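Local atomic coordinates of Syntaxin1 (Monosiga brevicollis, PDB entry 2XHE), a protein that probably acts as a SNARE (SNAP receptor) in vesicle exocytosis and forms a complex with the SM protein Unc18. Residues N56-I60 with L100-I104; R105-K109 with E231-M236; N168-Q172 with A184-I189. Residues are numbered along the deposited sequence.

From the N terminus, contact 1 closes first: it joins helix 44-72 to helix 80-116 across the short loop between them, inside the N-terminal helical bundle. Contact 2 opens directly afterwards, at the next residue of helix 80-116, and closes only at 231-236, where the SNARE-motif helix 214-237 returns to the bundle; the centres of contacts 1 and 2 are about 12 Å apart. Contact 3 folds the short linker helix 185-191 back on the end of helix 131-171, and its centre lies about 35 Å from those of the other two. No loops cross: contact 1 closes before the other two open, and contact 3 lies wholly within the loop of contact 2.

Contact 1. Residues N56-I60 with L100-I104; sequences NIEDI and LGNKI
Asn56 lays its side chain along one side of Leu100 and Ile104: OD1 of Asn56 comes 3.3 Å from CD2 of Leu100, and CB of Asn56 lies 3.5 Å from CD1 of Ile104. ND2 of Asn56 reaches CB of Lys103 at 4.0 Å, while the end of the lysine leads away from the partner helix. Both segments are regular alpha-helix, with Ile60 N bonded to Asn56 O at 2.7 Å and Ile104 N to Leu100 O at 3.1 Å. The segment axes approach to 9.9 Å and run antiparallel at 153° (signed crossing angle -153°). The nearest CA pair is Asn56 and Leu100, 6.0 Å apart. This is the pairing of the first two helices, 44-72 and 80-116, of the Habc-type bundle of syntaxins, an up-and-down arrangement whose third helix, 131-171, covers the inner face: Ile57 and Ile60 touch Val150 there, and Ile104 touches Phe147. The apolar contact is built around Ile60 and Ile104, both in the mt rotamer. CD1 of Ile60 meets CD1 of Ile104 at 3.8 Å, and CG1 of Ile60 meets CB of Leu100 at 3.8 Å. CD1 of Ile60 also lies 3.8 Å from the backbone N of Gly101. Ile57 points its CA-to-CB bond away, yet its CG1 still lies 3.9 Å from CD1 of Ile104. At the exposed border, CB of Asp59 rests 3.7 Å from CD1 of Leu100, itself mt.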
loop_
_atom_site.group_PDB
_atom_site.type_symbol
_atom_site.label_atom_id
_atom_site.label_comp_id
_atom_site.label_asym_id
_atom_site.label_seq_id
_atom_site.Cartn_x
_atom_site.Cartn_y
_atom_site.Cartn_z
ATOM N N ASN B 56 -9.100 -24.932 14.448
ATOM C CA ASN B 56 -7.907 -25.470 15.086
ATOM C C ASN B 56 -6.887 -24.376 15.368
ATOM O O ASN B 56 -6.314 -24.333 16.465
ATOM C CB ASN B 56 -7.263 -26.553 14.222
ATOM C CG ASN B 56 -8.063 -27.832 14.187
ATOM O OD1 ASN B 56 -9.072 -27.965 14.876
ATOM N ND2 ASN B 56 -7.612 -28.789 13.386
ATOM N N ILE B 57 -6.651 -23.508 14.375
ATOM C CA ILE B 57 -5.709 -22.394 14.520
ATOM C C ILE B 57 -6.070 -21.534 15.736
ATOM O O ILE B 57 -5.227 -21.298 16.604
ATOM C CB ILE B 57 -5.619 -21.514 13.238
ATOM C CG1 ILE B 57 -4.806 -22.203 12.150
ATOM C CG2 ILE B 57 -4.963 -20.166 13.521
ATOM C CD1 ILE B 57 -4.839 -21.448 10.841
ATOM N N GLU B 58 -7.322 -21.078 15.804
ATOM C CA GLU B 58 -7.804 -20.346 16.983
ATOM C C GLU B 58 -7.576 -21.130 18.289
ATOM O O GLU B 58 -7.111 -20.571 19.282
ATOM C CB GLU B 58 -9.281 -19.961 16.839
ATOM C CG GLU B 58 -9.584 -19.004 15.696
ATOM C CD GLU B 58 -11.033 -18.521 15.702
ATOM O OE1 GLU B 58 -11.719 -18.679 16.739
ATOM O OE2 GLU B 58 -11.487 -17.978 14.669
ATOM N N ASP B 59 -7.901 -22.422 18.285
ATOM C CA ASP B 59 -7.632 -23.279 19.435
ATOM C C ASP B 59 -6.160 -23.203 19.823
ATOM O O ASP B 59 -5.830 -22.863 20.962
ATOM C CB ASP B 59 -8.029 -24.730 19.148
ATOM C CG ASP B 59 -9.539 -24.957 19.232
ATOM O OD1 ASP B 59 -10.251 -24.084 19.783
ATOM O OD2 ASP B 59 -10.014 -26.012 18.746
ATOM N N ILE B 60 -5.280 -23.512 18.870
ATOM C CA ILE B 60 -3.844 -23.418 19.103
ATOM C C ILE B 60 -3.447 -22.048 19.672
ATOM O O ILE B 60 -2.648 -21.970 20.606
ATOM C CB ILE B 60 -3.032 -23.706 17.828
ATOM C CG1 ILE B 60 -3.341 -25.102 17.294
ATOM C CG2 ILE B 60 -1.541 -23.567 18.092
ATOM C CD1 ILE B 60 -2.344 -25.569 16.242
ATOM N N LEU B 100 -3.376 -30.919 17.118
ATOM C CA LEU B 100 -4.058 -29.902 16.329
ATOM C C LEU B 100 -3.183 -29.431 15.169
ATOM O O LEU B 100 -3.663 -29.242 14.049
ATOM C CB LEU B 100 -4.439 -28.717 17.210
ATOM C CG LEU B 100 -5.714 -28.926 18.028
ATOM C CD1 LEU B 100 -5.983 -27.758 18.954
ATOM C CD2 LEU B 100 -6.861 -29.118 17.080
ATOM N N GLY B 101 -1.897 -29.248 15.448
ATOM C CA GLY B 101 -0.927 -28.919 14.423
ATOM C C GLY B 101 -0.894 -29.916 13.276
ATOM O O GLY B 101 -1.021 -29.532 12.114
ATOM N N ASN B 102 -0.727 -31.196 13.593
ATOM C CA ASN B 102 -0.645 -32.228 12.566
ATOM C C ASN B 102 -1.902 -32.350 11.717
ATOM O O ASN B 102 -1.825 -32.656 10.528
ATOM C CB ASN B 102 -0.264 -33.578 13.178
ATOM C CG ASN B 102 1.170 -33.601 13.670
ATOM O OD1 ASN B 102 1.434 -33.910 14.833
ATOM N ND2 ASN B 102 2.107 -33.250 12.790
ATOM N N LYS B 103 -3.061 -32.111 12.319
ATOM C CA LYS B 103 -4.297 -32.171 11.559
ATOM C C LYS B 103 -4.297 -31.031 10.550
ATOM O O LYS B 103 -4.546 -31.241 9.366
ATOM C CB LYS B 103 -5.521 -32.091 12.479
ATOM C CG LYS B 103 -6.593 -33.169 12.217
ATOM C CD LYS B 103 -7.303 -32.982 10.887
ATOM C CE LYS B 103 -7.496 -34.309 10.154
ATOM N NZ LYS B 103 -8.462 -35.221 10.827
ATOM N N ILE B 104 -4.005 -29.826 11.031
ATOM C CA ILE B 104 -3.918 -28.647 10.174
ATOM C C ILE B 104 -2.968 -28.905 9.014
ATOM O O ILE B 104 -3.266 -28.566 7.865
ATOM C CB ILE B 104 -3.416 -27.409 10.950
ATOM C CG1 ILE B 104 -4.557 -26.776 11.749
ATOM C CG2 ILE B 104 -2.846 -26.390 9.996
ATOM C CD1 ILE B 104 -4.095 -25.972 12.949
#

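Contact 2. Residues R105-K109 with E231-M236; sequences RADLK and EMFTDM
This is a largely electrostatic contact between the N-terminal bundle and the SNARE motif: a salt-bridge network joins helix 80-116 to helix 214-237, which lies along the bundle as in the closed form of syntaxins. Both segments are helical and nearly parallel, at 13°, with axes 12.6 Å apart at closest approach; the nearest CA atoms are those of Arg105 and Met232, at 8.4 Å. Long side chains span this gap. Arg105, with chi1 t, chi2 147° and chi3 p, enters as a knob among Glu231, Met232, Asp235 and Met236. Its NH1 and NH2 donate to OE2 of Glu231 at 3.0 and 3.1 Å, and the same NH1 forms a salt bridge with OD1 of Asp235 at 3.0 Å. CA of Met232 lies over one face of the guanidinium, 3.7 Å from NH1 of Arg105. Beneath the charges, CD1 of Leu108 packs on CE of Met236 at 4.1 Å. Met232 continues inward to Met151 of helix 131-171, whereas Phe233 and Thr234 pack on Pro335 of the UNC18 chain. Lys109, almost fully extended (mttt), brings NZ to 3.5 Å from OD2 of Asp235.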
loop_
_atom_site.group_PDB
_atom_site.type_symbol
_atom_site.label_atom_id
_atom_site.label_comp_id
_atom_site.label_asym_id
_atom_site.label_seq_id
_atom_site.Cartn_x
_atom_site.Cartn_y
_atom_site.Cartn_z
ATOM N N ARG B 105 -1.826 -29.514 9.317
ATOM C CA ARG B 105 -0.845 -29.788 8.279
ATOM C C ARG B 105 -1.366 -30.814 7.272
ATOM O O ARG B 105 -1.107 -30.715 6.069
ATOM C CB ARG B 105 0.520 -30.188 8.860
ATOM C CG ARG B 105 1.488 -30.662 7.792
ATOM C CD ARG B 105 2.914 -30.316 8.116
ATOM N NE ARG B 105 3.308 -30.804 9.432
ATOM C CZ ARG B 105 4.524 -31.257 9.713
ATOM N NH1 ARG B 105 5.466 -31.289 8.765
ATOM N NH2 ARG B 105 4.802 -31.684 10.940
ATOM N N ALA B 106 -2.121 -31.785 7.757
ATOM C CA ALA B 106 -2.631 -32.824 6.880
ATOM C C ALA B 106 -3.808 -32.319 6.050
ATOM O O ALA B 106 -3.974 -32.715 4.894
ATOM C CB ALA B 106 -3.012 -34.052 7.678
ATOM N N ASP B 107 -4.624 -31.451 6.642
ATOM C CA ASP B 107 -5.730 -30.854 5.909
ATOM C C ASP B 107 -5.170 -29.936 4.823
ATOM O O ASP B 107 -5.672 -29.929 3.702
ATOM C CB ASP B 107 -6.696 -30.091 6.836
ATOM C CG ASP B 107 -7.641 -31.015 7.615
ATOM O OD1 ASP B 107 -7.931 -32.139 7.148
ATOM O OD2 ASP B 107 -8.105 -30.602 8.701
ATOM N N LEU B 108 -4.124 -29.172 5.146
ATOM C CA LEU B 108 -3.474 -28.329 4.136
ATOM C C LEU B 108 -2.913 -29.170 2.985
ATOM O O LEU B 108 -3.292 -28.965 1.831
ATOM C CB LEU B 108 -2.375 -27.454 4.745
ATOM C CG LEU B 108 -2.873 -26.283 5.590
ATOM C CD1 LEU B 108 -1.715 -25.494 6.186
ATOM C CD2 LEU B 108 -3.820 -25.386 4.792
ATOM N N LYS B 109 -2.027 -30.118 3.299
ATOM C CA LYS B 109 -1.465 -31.000 2.277
ATOM C C LYS B 109 -2.549 -31.618 1.415
ATOM O O LYS B 109 -2.426 -31.662 0.194
ATOM C CB LYS B 109 -0.568 -32.083 2.884
ATOM C CG LYS B 109 0.876 -31.626 3.071
ATOM C CD LYS B 109 1.743 -32.680 3.742
ATOM C CE LYS B 109 3.132 -32.126 4.054
ATOM N NZ LYS B 109 3.971 -33.098 4.815
ATOM N N GLU B 231 11.048 -28.957 11.629
ATOM C CA GLU B 231 10.684 -29.876 10.570
ATOM C C GLU B 231 9.470 -29.335 9.840
ATOM O O GLU B 231 9.405 -29.369 8.612
ATOM C CB GLU B 231 10.379 -31.265 11.134
ATOM C CG GLU B 231 9.949 -32.274 10.078
ATOM C CD GLU B 231 8.775 -33.122 10.531
ATOM O OE1 GLU B 231 9.006 -34.191 11.142
ATOM O OE2 GLU B 231 7.618 -32.718 10.274
ATOM N N MET B 232 8.507 -28.832 10.602
ATOM C CA MET B 232 7.262 -28.337 10.017
ATOM C C MET B 232 7.511 -27.087 9.169
ATOM O O MET B 232 7.172 -27.039 7.981
ATOM C CB MET B 232 6.236 -28.052 11.118
ATOM C CG MET B 232 4.877 -27.582 10.614
ATOM S SD MET B 232 4.816 -25.816 10.254
ATOM C CE MET B 232 5.066 -25.118 11.884
ATOM N N PHE B 233 8.111 -26.077 9.791
ATOM C CA PHE B 233 8.454 -24.850 9.096
ATOM C C PHE B 233 9.199 -25.153 7.803
ATOM O O PHE B 233 9.015 -24.465 6.796
ATOM C CB PHE B 233 9.296 -23.939 9.988
ATOM C CG PHE B 233 8.522 -23.285 11.104
ATOM C CD1 PHE B 233 7.324 -22.633 10.855
ATOM C CD2 PHE B 233 9.015 -23.288 12.396
ATOM C CE1 PHE B 233 6.631 -22.015 11.872
ATOM C CE2 PHE B 233 8.332 -22.674 13.409
ATOM C CZ PHE B 233 7.131 -22.042 13.149
ATOM N N THR B 234 10.032 -26.186 7.825
ATOM C CA THR B 234 10.833 -26.504 6.652
ATOM C C THR B 234 9.978 -26.823 5.421
ATOM O O THR B 234 10.053 -26.122 4.408
ATOM C CB THR B 234 11.844 -27.630 6.918
ATOM O OG1 THR B 234 12.739 -27.237 7.969
ATOM C CG2 THR B 234 12.642 -27.906 5.669
ATOM N N ASP B 235 9.158 -27.865 5.498
ATOM C CA ASP B 235 8.318 -28.201 4.353
ATOM C C ASP B 235 7.118 -27.258 4.207
ATOM O O ASP B 235 6.385 -27.345 3.223
ATOM C CB ASP B 235 7.879 -29.674 4.366
ATOM C CG ASP B 235 6.761 -29.943 5.344
ATOM O OD1 ASP B 235 7.053 -30.076 6.552
ATOM O OD2 ASP B 235 5.593 -30.035 4.904
ATOM N N MET B 236 6.920 -26.355 5.168
ATOM C CA MET B 236 5.883 -25.335 5.016
ATOM C C MET B 236 6.406 -24.177 4.179
ATOM O O MET B 236 5.655 -23.551 3.430
ATOM C CB MET B 236 5.361 -24.824 6.364
ATOM C CG MET B 236 4.387 -25.771 7.106
ATOM S SD MET B 236 2.907 -26.375 6.227
ATOM C CE MET B 236 2.287 -24.858 5.475
#

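Contact 3. Residues N168-Q172 with A184-I189; sequences NVARQ and AIQKVI
Apolar and van der Waals touches make up this surface contact. Among aliphatic groups, CB of Ala170 meets CG1 of Val188 at 4.2 Å, with both CA-to-CB bonds pointing toward the partner segment and Val188 in the t rotamer. Arg171 supplies the rest. CA of Arg171 is 6.5 Å from CA of Ala184, the nearest such pair. CG of Arg171 passes 4.1 Å from O of Ala184 and 4.4 Å from CG1 of Val188. The arginine is extended (chi1 m, chi2 and chi3 t), so that its guanidinium reaches the isoleucines: CG1 of Ile185 lies over one face, 3.8 Å from CZ of Arg171, and CD1 of Ile189 is 4.3 Å from NH2 of Arg171. In the backbone, 168-171 forms a wide, pi-type turn, kinked where N of Val169 and N of Ala170 lack bonds to the preceding turn, and residues 185-189 are helical. Thus the short linker helix 185-191 sits beside the C-terminal end of helix 131-171, joined to it by a helix-free loop whose Arg174 and Ser179 touch Ala184.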
loop_
_atom_site.group_PDB
_atom_site.type_symbol
_atom_site.label_atom_id
_atom_site.label_comp_id
_atom_site.label_asym_id
_atom_site.label_seq_id
_atom_site.Cartn_x
_atom_site.Cartn_y
_atom_site.Cartn_z
ATOM N N ASN B 168 17.962 -19.112 34.510
ATOM C CA ASN B 168 17.439 -18.845 35.846
ATOM C C ASN B 168 16.820 -20.070 36.527
ATOM O O ASN B 168 15.983 -19.927 37.422
ATOM C CB ASN B 168 16.424 -17.692 35.814
ATOM C CG ASN B 168 17.064 -16.348 35.489
ATOM O OD1 ASN B 168 18.287 -16.230 35.399
ATOM N ND2 ASN B 168 16.234 -15.326 35.316
ATOM N N VAL B 169 17.222 -21.268 36.104
ATOM C CA VAL B 169 16.762 -22.493 36.760
ATOM C C VAL B 169 17.811 -23.608 36.804
ATOM O O VAL B 169 18.043 -24.197 37.857
ATOM C CB VAL B 169 15.449 -23.043 36.151
ATOM C CG1 VAL B 169 15.197 -24.461 36.644
ATOM C CG2 VAL B 169 14.270 -22.142 36.503
ATOM N N ALA B 170 18.439 -23.905 35.672
ATOM C CA ALA B 170 19.434 -24.975 35.631
ATOM C C ALA B 170 20.806 -24.488 36.085
ATOM O O ALA B 170 21.439 -25.106 36.936
ATOM C CB ALA B 170 19.518 -25.581 34.243
ATOM N N ARG B 171 21.261 -23.379 35.512
ATOM C CA ARG B 171 22.552 -22.805 35.878
ATOM C C ARG B 171 22.521 -22.225 37.290
ATOM O O ARG B 171 23.377 -22.547 38.113
ATOM C CB ARG B 171 22.982 -21.726 34.875
ATOM C CG ARG B 171 23.362 -22.247 33.491
ATOM C CD ARG B 171 23.699 -21.097 32.545
ATOM N NE ARG B 171 23.977 -21.556 31.187
ATOM C CZ ARG B 171 24.330 -20.757 30.184
ATOM N NH1 ARG B 171 24.452 -19.450 30.384
ATOM N NH2 ARG B 171 24.561 -21.264 28.980
ATOM N N GLN B 172 21.535 -21.375 37.569
ATOM C CA GLN B 172 21.407 -20.763 38.892
ATOM C C GLN B 172 21.187 -21.816 39.978
ATOM O O GLN B 172 21.153 -21.499 41.168
ATOM C CB GLN B 172 20.283 -19.717 38.921
ATOM C CG GLN B 172 20.597 -18.429 38.157
ATOM C CD GLN B 172 19.602 -17.311 38.444
ATOM O OE1 GLN B 172 18.699 -17.462 39.271
ATOM N NE2 GLN B 172 19.768 -16.181 37.763
ATOM N N ALA B 184 30.321 -23.542 34.726
ATOM C CA ALA B 184 28.884 -23.730 34.889
ATOM C C ALA B 184 28.198 -23.717 33.527
ATOM O O ALA B 184 27.051 -24.142 33.395
ATOM C CB ALA B 184 28.301 -22.652 35.793
ATOM N N ILE B 185 28.915 -23.218 32.523
ATOM C CA ILE B 185 28.433 -23.208 31.145
ATOM C C ILE B 185 29.059 -24.363 30.366
ATOM O O ILE B 185 28.458 -24.900 29.434
ATOM C CB ILE B 185 28.766 -21.873 30.428
ATOM C CG1 ILE B 185 28.063 -20.697 31.112
ATOM C CG2 ILE B 185 28.372 -21.935 28.957
ATOM C CD1 ILE B 185 28.357 -19.353 30.470
ATOM N N GLN B 186 30.271 -24.747 30.758
ATOM C CA GLN B 186 30.986 -25.824 30.087
ATOM C C GLN B 186 30.547 -27.174 30.634
ATOM O O GLN B 186 30.845 -28.216 30.050
ATOM C CB GLN B 186 32.497 -25.660 30.262
ATOM C CG GLN B 186 33.325 -26.164 29.089
ATOM C CD GLN B 186 33.367 -25.175 27.934
ATOM O OE1 GLN B 186 33.861 -24.055 28.076
ATOM N NE2 GLN B 186 32.856 -25.591 26.781
ATOM N N LYS B 187 29.836 -27.151 31.759
ATOM C CA LYS B 187 29.382 -28.381 32.403
ATOM C C LYS B 187 27.865 -28.608 32.294
ATOM O O LYS B 187 27.421 -29.698 31.926
ATOM C CB LYS B 187 29.837 -28.428 33.868
ATOM C CG LYS B 187 31.348 -28.588 34.058
ATOM C CD LYS B 187 31.705 -28.778 35.530
ATOM C CE LYS B 187 33.201 -28.974 35.733
ATOM N NZ LYS B 187 33.528 -29.217 37.167
ATOM N N VAL B 188 27.074 -27.585 32.604
ATOM C CA VAL B 188 25.617 -27.718 32.566
ATOM C C VAL B 188 25.085 -28.000 31.152
ATOM O O VAL B 188 24.107 -28.732 30.990
ATOM C CB VAL B 188 24.914 -26.480 33.171
ATOM C CG1 VAL B 188 23.404 -26.622 33.075
ATOM C CG2 VAL B 188 25.339 -26.283 34.619
ATOM N N ILE B 189 25.732 -27.430 30.138
ATOM C CA ILE B 189 25.319 -27.630 28.745
ATOM C C ILE B 189 25.371 -29.101 28.312
ATOM O O ILE B 189 24.550 -29.549 27.509
ATOM C CB ILE B 189 26.174 -26.788 27.748
ATOM C CG1 ILE B 189 25.932 -25.288 27.934
ATOM C CG2 ILE B 189 25.872 -27.180 26.305
ATOM C CD1 ILE B 189 26.706 -24.422 26.949
#